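Local atomic coordinates of TRAP-T family transporter, DctP (Periplasmic binding) subunit (Sulfitobacter sp. NAS-14.1, PDB entry 4PF8), a protein that probably captures galacturonate in the periplasm as the solute-binding subunit of a TRAP transporter and delivers it for uptake. Residues A[32-44]-A[261-273]. Residues are numbered along the deposited sequence; the frame is centred on the assembly and turned at random.
Sequences HVEDYPVSHGMEA and STDLQRKLWGERE. With GTR (beta-D-galactopyranuronic acid), chain D.
Pro37 packs against Arg272 and Leu268 where two helices of a TRAP-type solute-binding protein run nearly antiparallel, a worked example of knobs-into-holes packing beside a ligand cleft. The short segments cross at 157° with their axes 8.5 Å apart. Pro37, in the first turn of helix 37-52, is the knob, and its hole on the long helix 248-282 is made by Gln265, Leu268, Trp269 and Arg272. Pro37 CG rests 3.6 Å from Arg272 CB, while Pro37 CB meets Leu268 CB and Trp269 CE3.

Arg272, the residue with the next largest buried area, crosses the proline at about a right angle. With chi1 at -175° the chain leaves the helix opposite its own backbone N, and a bend at chi2 (57°) carries it past Pro37 to the loop. There Arg272 NH2 donates to Asp35 O at 2.9 Å, nearly straight at the hydrogen but from above the carbonyl plane. One water joins NH1 to the same carbonyl, and NH1 also forms a salt bridge with Glu213, so the guanidinium links this loop to helix 209-214. Were an alanine to stand in for Arg272, Asp35 O would probably lose its direct donor and Glu213 its charged mate, and a gap is likely to open beside Pro37 where the methylene chain now lies.

Farther along, close backbone approach is possible at Gly41, whose CA lies 4.9 Å from Gln265 CA; Leu268 CD1 reaches His40 CB, and Leu264 CD2 touches Ala44 CB.

The packing continues toward the sugar. Tyr36 is sandwiched between Pro37 and His32, its OH lying at the indole edge of Trp269 and hydrogen-bonded to Ser211 of the pocket. Past this tyrosine, His32 NE2 donates to O2 of the bound galacturonate at 2.9 Å, with the oxygen in the plane of the imidazole.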
loop_
_atom_site.group_PDB
_atom_site.type_symbol
_atom_site.label_atom_id
_atom_site.label_comp_id
_atom_site.label_asym_id
_atom_site.label_seq_id
_atom_site.Cartn_x
_atom_site.Cartn_y
_atom_site.Cartn_z
ATOM N N HIS A 32 3.876 2.636 -9.587
ATOM C CA HIS A 32 4.306 1.373 -10.177
ATOM C C HIS A 32 4.705 1.412 -11.626
ATOM O O HIS A 32 4.397 2.370 -12.337
ATOM C CB HIS A 32 3.190 0.373 -9.997
ATOM C CG HIS A 32 3.005 -0.028 -8.582
ATOM N ND1 HIS A 32 3.938 -0.784 -7.906
ATOM C CD2 HIS A 32 2.025 0.249 -7.702
ATOM C CE1 HIS A 32 3.519 -0.975 -6.666
ATOM N NE2 HIS A 32 2.371 -0.344 -6.517
ATOM N N VAL A 33 5.421 0.374 -12.064
ATOM C CA VAL A 33 5.722 0.194 -13.471
ATOM C C VAL A 33 4.438 0.080 -14.282
ATOM O O VAL A 33 3.391 -0.231 -13.732
ATOM C CB VAL A 33 6.621 -1.028 -13.704
ATOM C CG1 VAL A 33 7.949 -0.832 -12.951
ATOM C CG2 VAL A 33 5.907 -2.311 -13.277
ATOM N N GLU A 34 4.520 0.355 -15.585
ATOM C CA GLU A 34 3.337 0.365 -16.425
ATOM C C GLU A 34 2.618 -0.980 -16.416
ATOM O O GLU A 34 1.382 -1.022 -16.418
ATOM C CB GLU A 34 3.704 0.754 -17.867
ATOM C CG GLU A 34 2.491 0.984 -18.749
ATOM C CD GLU A 34 2.821 1.669 -20.069
ATOM O OE1 GLU A 34 4.004 2.002 -20.302
ATOM O OE2 GLU A 34 1.886 1.864 -20.875
ATOM N N ASP A 35 3.372 -2.077 -16.467
ATOM C CA ASP A 35 2.737 -3.391 -16.497
ATOM C C ASP A 35 2.587 -3.924 -15.065
ATOM O O ASP A 35 3.437 -4.658 -14.551
ATOM C CB ASP A 35 3.513 -4.380 -17.364
ATOM C CG ASP A 35 2.757 -5.693 -17.545
ATOM O OD1 ASP A 35 1.579 -5.769 -17.125
ATOM O OD2 ASP A 35 3.341 -6.651 -18.090
ATOM N N TYR A 36 1.489 -3.538 -14.429
ATOM C CA TYR A 36 1.249 -3.818 -13.003
ATOM C C TYR A 36 -0.268 -3.653 -12.787
ATOM O O TYR A 36 -0.895 -2.834 -13.444
ATOM C CB TYR A 36 2.035 -2.830 -12.136
ATOM C CG TYR A 36 2.193 -3.254 -10.693
ATOM C CD1 TYR A 36 3.175 -4.164 -10.336
ATOM C CD2 TYR A 36 1.395 -2.727 -9.695
ATOM C CE1 TYR A 36 3.337 -4.559 -9.015
ATOM C CE2 TYR A 36 1.544 -3.122 -8.364
ATOM C CZ TYR A 36 2.529 -4.043 -8.035
ATOM O OH TYR A 36 2.697 -4.410 -6.701
ATOM N N PRO A 37 -0.879 -4.412 -11.869
ATOM C CA PRO A 37 -2.355 -4.385 -11.752
ATOM C C PRO A 37 -2.968 -3.021 -11.421
ATOM O O PRO A 37 -4.014 -2.634 -11.967
ATOM C CB PRO A 37 -2.631 -5.376 -10.613
ATOM C CG PRO A 37 -1.511 -6.352 -10.734
ATOM C CD PRO A 37 -0.293 -5.545 -11.126
ATOM N N VAL A 38 -2.298 -2.288 -10.547
ATOM C CA VAL A 38 -2.709 -0.938 -10.209
ATOM C C VAL A 38 -2.747 -0.082 -11.471
ATOM O O VAL A 38 -3.707 0.635 -11.712
ATOM C CB VAL A 38 -1.723 -0.307 -9.213
ATOM C CG1 VAL A 38 -2.048 1.171 -9.005
ATOM C CG2 VAL A 38 -1.733 -1.075 -7.886
ATOM N N SER A 39 -1.683 -0.156 -12.260
ATOM C CA SER A 39 -1.570 0.619 -13.487
ATOM C C SER A 39 -2.719 0.353 -14.451
ATOM O O SER A 39 -3.301 1.292 -15.019
ATOM C CB SER A 39 -0.241 0.301 -14.159
ATOM O OG SER A 39 0.795 0.249 -13.184
ATOM N N HIS A 40 -3.038 -0.926 -14.641
ATOM C CA HIS A 40 -4.110 -1.306 -15.544
ATOM C C HIS A 40 -5.443 -0.861 -14.989
ATOM O O HIS A 40 -6.325 -0.415 -15.751
ATOM C CB HIS A 40 -4.098 -2.817 -15.803
ATOM C CG HIS A 40 -2.828 -3.295 -16.427
ATOM N ND1 HIS A 40 -2.329 -2.765 -17.597
ATOM C CD2 HIS A 40 -1.927 -4.218 -16.020
ATOM C CE1 HIS A 40 -1.187 -3.355 -17.895
ATOM N NE2 HIS A 40 -0.925 -4.247 -16.958
ATOM N N GLY A 41 -5.599 -0.948 -13.671
ATOM C CA GLY A 41 -6.813 -0.451 -13.048
ATOM C C GLY A 41 -7.026 1.038 -13.294
ATOM O O GLY A 41 -8.129 1.483 -13.619
HETATM N N MSE A 42 -5.967 1.815 -13.103
HETATM C CA MSE A 42 -6.047 3.258 -13.273
HETATM C C MSE A 42 -6.298 3.646 -14.713
HETATM O O MSE A 42 -7.070 4.575 -14.993
HETATM C CB MSE A 42 -4.762 3.918 -12.790
HETATM C CG MSE A 42 -4.592 3.834 -11.271
HETATM SE SE MSE A 42 -3.049 4.818 -10.676
HETATM C CE MSE A 42 -3.673 6.577 -11.069
ATOM N N GLU A 43 -5.663 2.942 -15.636
ATOM C CA GLU A 43 -5.887 3.247 -17.042
ATOM C C GLU A 43 -7.325 2.919 -17.430
ATOM O O GLU A 43 -7.920 3.636 -18.216
ATOM C CB GLU A 43 -4.884 2.523 -17.934
ATOM C CG GLU A 43 -3.446 3.001 -17.708
ATOM C CD GLU A 43 -2.979 4.087 -18.651
ATOM O OE1 GLU A 43 -3.826 4.737 -19.317
ATOM O OE2 GLU A 43 -1.743 4.287 -18.719
ATOM N N ALA A 44 -7.880 1.849 -16.860
ATOM C CA ALA A 44 -9.252 1.443 -17.169
ATOM C C ALA A 44 -10.219 2.484 -16.637
ATOM O O ALA A 44 -11.222 2.786 -17.287
ATOM C CB ALA A 44 -9.574 0.080 -16.587
ATOM N N SER A 261 -13.188 -0.178 -11.883
ATOM C CA SER A 261 -11.733 -0.320 -11.982
ATOM C C SER A 261 -11.177 -1.068 -10.776
ATOM O O SER A 261 -10.166 -1.745 -10.889
ATOM C CB SER A 261 -11.072 1.044 -12.138
ATOM O OG SER A 261 -10.910 1.682 -10.909
ATOM N N THR A 262 -11.857 -0.948 -9.641
ATOM C CA THR A 262 -11.467 -1.678 -8.429
ATOM C C THR A 262 -11.753 -3.165 -8.607
ATOM O O THR A 262 -10.929 -4.022 -8.252
ATOM C CB THR A 262 -12.206 -1.130 -7.196
ATOM O OG1 THR A 262 -11.886 0.252 -7.023
ATOM C CG2 THR A 262 -11.813 -1.872 -5.931
ATOM N N ASP A 263 -12.896 -3.485 -9.186
ATOM C CA ASP A 263 -13.216 -4.881 -9.486
ATOM C C ASP A 263 -12.162 -5.475 -10.419
ATOM O O ASP A 263 -11.689 -6.608 -10.213
ATOM C CB ASP A 263 -14.589 -5.013 -10.133
ATOM C CG ASP A 263 -15.721 -4.771 -9.165
ATOM O OD1 ASP A 263 -15.495 -4.859 -7.940
ATOM O OD2 ASP A 263 -16.851 -4.520 -9.644
ATOM N N LEU A 264 -11.785 -4.708 -11.440
ATOM C CA LEU A 264 -10.783 -5.153 -12.399
ATOM C C LEU A 264 -9.431 -5.331 -11.713
ATOM O O LEU A 264 -8.791 -6.376 -11.858
ATOM C CB LEU A 264 -10.652 -4.166 -13.567
ATOM C CG LEU A 264 -9.476 -4.436 -14.506
ATOM C CD1 LEU A 264 -9.681 -5.748 -15.235
ATOM C CD2 LEU A 264 -9.298 -3.301 -15.486
ATOM N N GLN A 265 -8.996 -4.334 -10.944
ATOM C CA GLN A 265 -7.682 -4.418 -10.329
ATOM C C GLN A 265 -7.583 -5.620 -9.417
ATOM O O GLN A 265 -6.540 -6.271 -9.371
ATOM C CB GLN A 265 -7.342 -3.158 -9.547
ATOM C CG GLN A 265 -5.904 -3.173 -9.052
ATOM C CD GLN A 265 -5.721 -3.736 -7.650
ATOM O OE1 GLN A 265 -6.680 -4.049 -6.951
ATOM N NE2 GLN A 265 -4.466 -3.856 -7.231
ATOM N N ARG A 266 -8.640 -5.888 -8.662
ATOM C CA ARG A 266 -8.604 -7.001 -7.711
ATOM C C ARG A 266 -8.478 -8.330 -8.450
ATOM O O ARG A 266 -7.771 -9.251 -7.984
ATOM C CB ARG A 266 -9.838 -6.976 -6.814
ATOM C CG ARG A 266 -9.813 -5.834 -5.814
ATOM C CD ARG A 266 -11.103 -5.791 -5.030
ATOM N NE ARG A 266 -11.093 -4.756 -4.003
ATOM C CZ ARG A 266 -12.048 -4.597 -3.107
ATOM N NH1 ARG A 266 -11.954 -3.620 -2.222
ATOM N NH2 ARG A 266 -13.124 -5.405 -3.091
ATOM N N LYS A 267 -9.126 -8.430 -9.605
ATOM C CA LYS A 267 -9.047 -9.646 -10.410
ATOM C C LYS A 267 -7.622 -9.790 -10.960
ATOM O O LYS A 267 -7.027 -10.867 -10.886
ATOM C CB LYS A 267 -10.111 -9.634 -11.524
ATOM C CG LYS A 267 -9.778 -10.434 -12.779
ATOM C CD LYS A 267 -10.715 -10.043 -13.936
ATOM C CE LYS A 267 -10.193 -10.529 -15.292
ATOM N NZ LYS A 267 -9.522 -9.432 -16.077
ATOM N N LEU A 268 -7.058 -8.693 -11.445
ATOM C CA LEU A 268 -5.708 -8.721 -11.982
ATOM C C LEU A 268 -4.709 -9.025 -10.883
ATOM O O LEU A 268 -3.701 -9.706 -11.120
ATOM C CB LEU A 268 -5.353 -7.392 -12.630
ATOM C CG LEU A 268 -6.147 -7.035 -13.892
ATOM C CD1 LEU A 268 -5.768 -5.662 -14.403
ATOM C CD2 LEU A 268 -5.966 -8.069 -14.989
ATOM N N TRP A 269 -4.960 -8.503 -9.688
ATOM C CA TRP A 269 -4.041 -8.725 -8.560
ATOM C C TRP A 269 -3.849 -10.215 -8.256
ATOM O O TRP A 269 -2.721 -10.679 -8.131
ATOM C CB TRP A 269 -4.514 -7.999 -7.298
ATOM C CG TRP A 269 -3.503 -8.183 -6.229
ATOM C CD1 TRP A 269 -3.531 -9.098 -5.226
ATOM C CD2 TRP A 269 -2.264 -7.500 -6.123
ATOM N NE1 TRP A 269 -2.376 -9.015 -4.477
ATOM C CE2 TRP A 269 -1.597 -8.017 -4.994
ATOM C CE3 TRP A 269 -1.669 -6.480 -6.858
ATOM C CZ2 TRP A 269 -0.345 -7.572 -4.603
ATOM C CZ3 TRP A 269 -0.441 -6.004 -6.441
ATOM C CH2 TRP A 269 0.216 -6.568 -5.341
ATOM N N GLY A 270 -4.934 -10.975 -8.161
ATOM C CA GLY A 270 -4.818 -12.403 -7.878
ATOM C C GLY A 270 -3.907 -13.123 -8.864
ATOM O O GLY A 270 -2.989 -13.874 -8.487
ATOM N N GLU A 271 -4.144 -12.854 -10.144
ATOM C CA GLU A 271 -3.360 -13.434 -11.226
ATOM C C GLU A 271 -1.880 -13.029 -11.119
ATOM O O GLU A 271 -0.980 -13.879 -11.208
ATOM C CB GLU A 271 -4.011 -12.975 -12.531
ATOM C CG GLU A 271 -3.211 -12.839 -13.789
ATOM C CD GLU A 271 -4.103 -12.233 -14.889
ATOM O OE1 GLU A 271 -3.688 -11.290 -15.605
ATOM O OE2 GLU A 271 -5.262 -12.690 -14.994
ATOM N N ARG A 272 -1.618 -11.742 -10.891
ATOM C CA ARG A 272 -0.256 -11.254 -10.784
ATOM C C ARG A 272 0.503 -11.743 -9.559
ATOM O O ARG A 272 1.706 -12.001 -9.639
ATOM C CB ARG A 272 -0.243 -9.706 -10.813
ATOM C CG ARG A 272 1.134 -9.083 -10.819
ATOM C CD ARG A 272 1.964 -9.567 -11.981
ATOM N NE ARG A 272 3.310 -9.026 -11.912
ATOM C CZ ARG A 272 3.710 -7.921 -12.535
ATOM N NH1 ARG A 272 4.959 -7.504 -12.374
ATOM N NH2 ARG A 272 2.868 -7.223 -13.278
ATOM N N GLU A 273 -0.169 -11.878 -8.433
ATOM C CA GLU A 273 0.505 -12.381 -7.242
ATOM C C GLU A 273 1.136 -13.749 -7.487
ATOM O O GLU A 273 2.321 -13.958 -7.195
ATOM C CB GLU A 273 -0.451 -12.390 -6.050
ATOM C CG GLU A 273 0.254 -12.419 -4.689
ATOM C CD GLU A 273 -0.418 -11.496 -3.671
ATOM O OE1 GLU A 273 -1.548 -11.781 -3.263
ATOM O OE2 GLU A 273 0.186 -10.479 -3.273
HETATM C C1 GTR D . 3.808 -1.152 -2.501
HETATM C C2 GTR D . 2.689 -0.176 -2.654
HETATM C C3 GTR D . 3.295 1.144 -3.096
HETATM C C4 GTR D . 4.297 1.662 -2.073
HETATM C C5 GTR D . 5.341 0.561 -1.911
HETATM C C6 GTR D . 6.347 0.937 -0.830
HETATM O O1 GTR D . 3.298 -2.433 -2.012
HETATM O O2 GTR D . 1.803 -0.679 -3.690
HETATM O O3 GTR D . 2.212 2.098 -3.144
HETATM O O4 GTR D . 3.597 1.868 -0.833
HETATM O O5 GTR D . 4.731 -0.698 -1.559
HETATM O O6A GTR D . 6.818 -0.027 -0.170
HETATM O O6B GTR D . 6.743 2.123 -0.758
HETATM O O HOH W 1 6.097 -5.704 -14.348
HETATM O O HOH W 2 0.267 -7.266 -14.391
#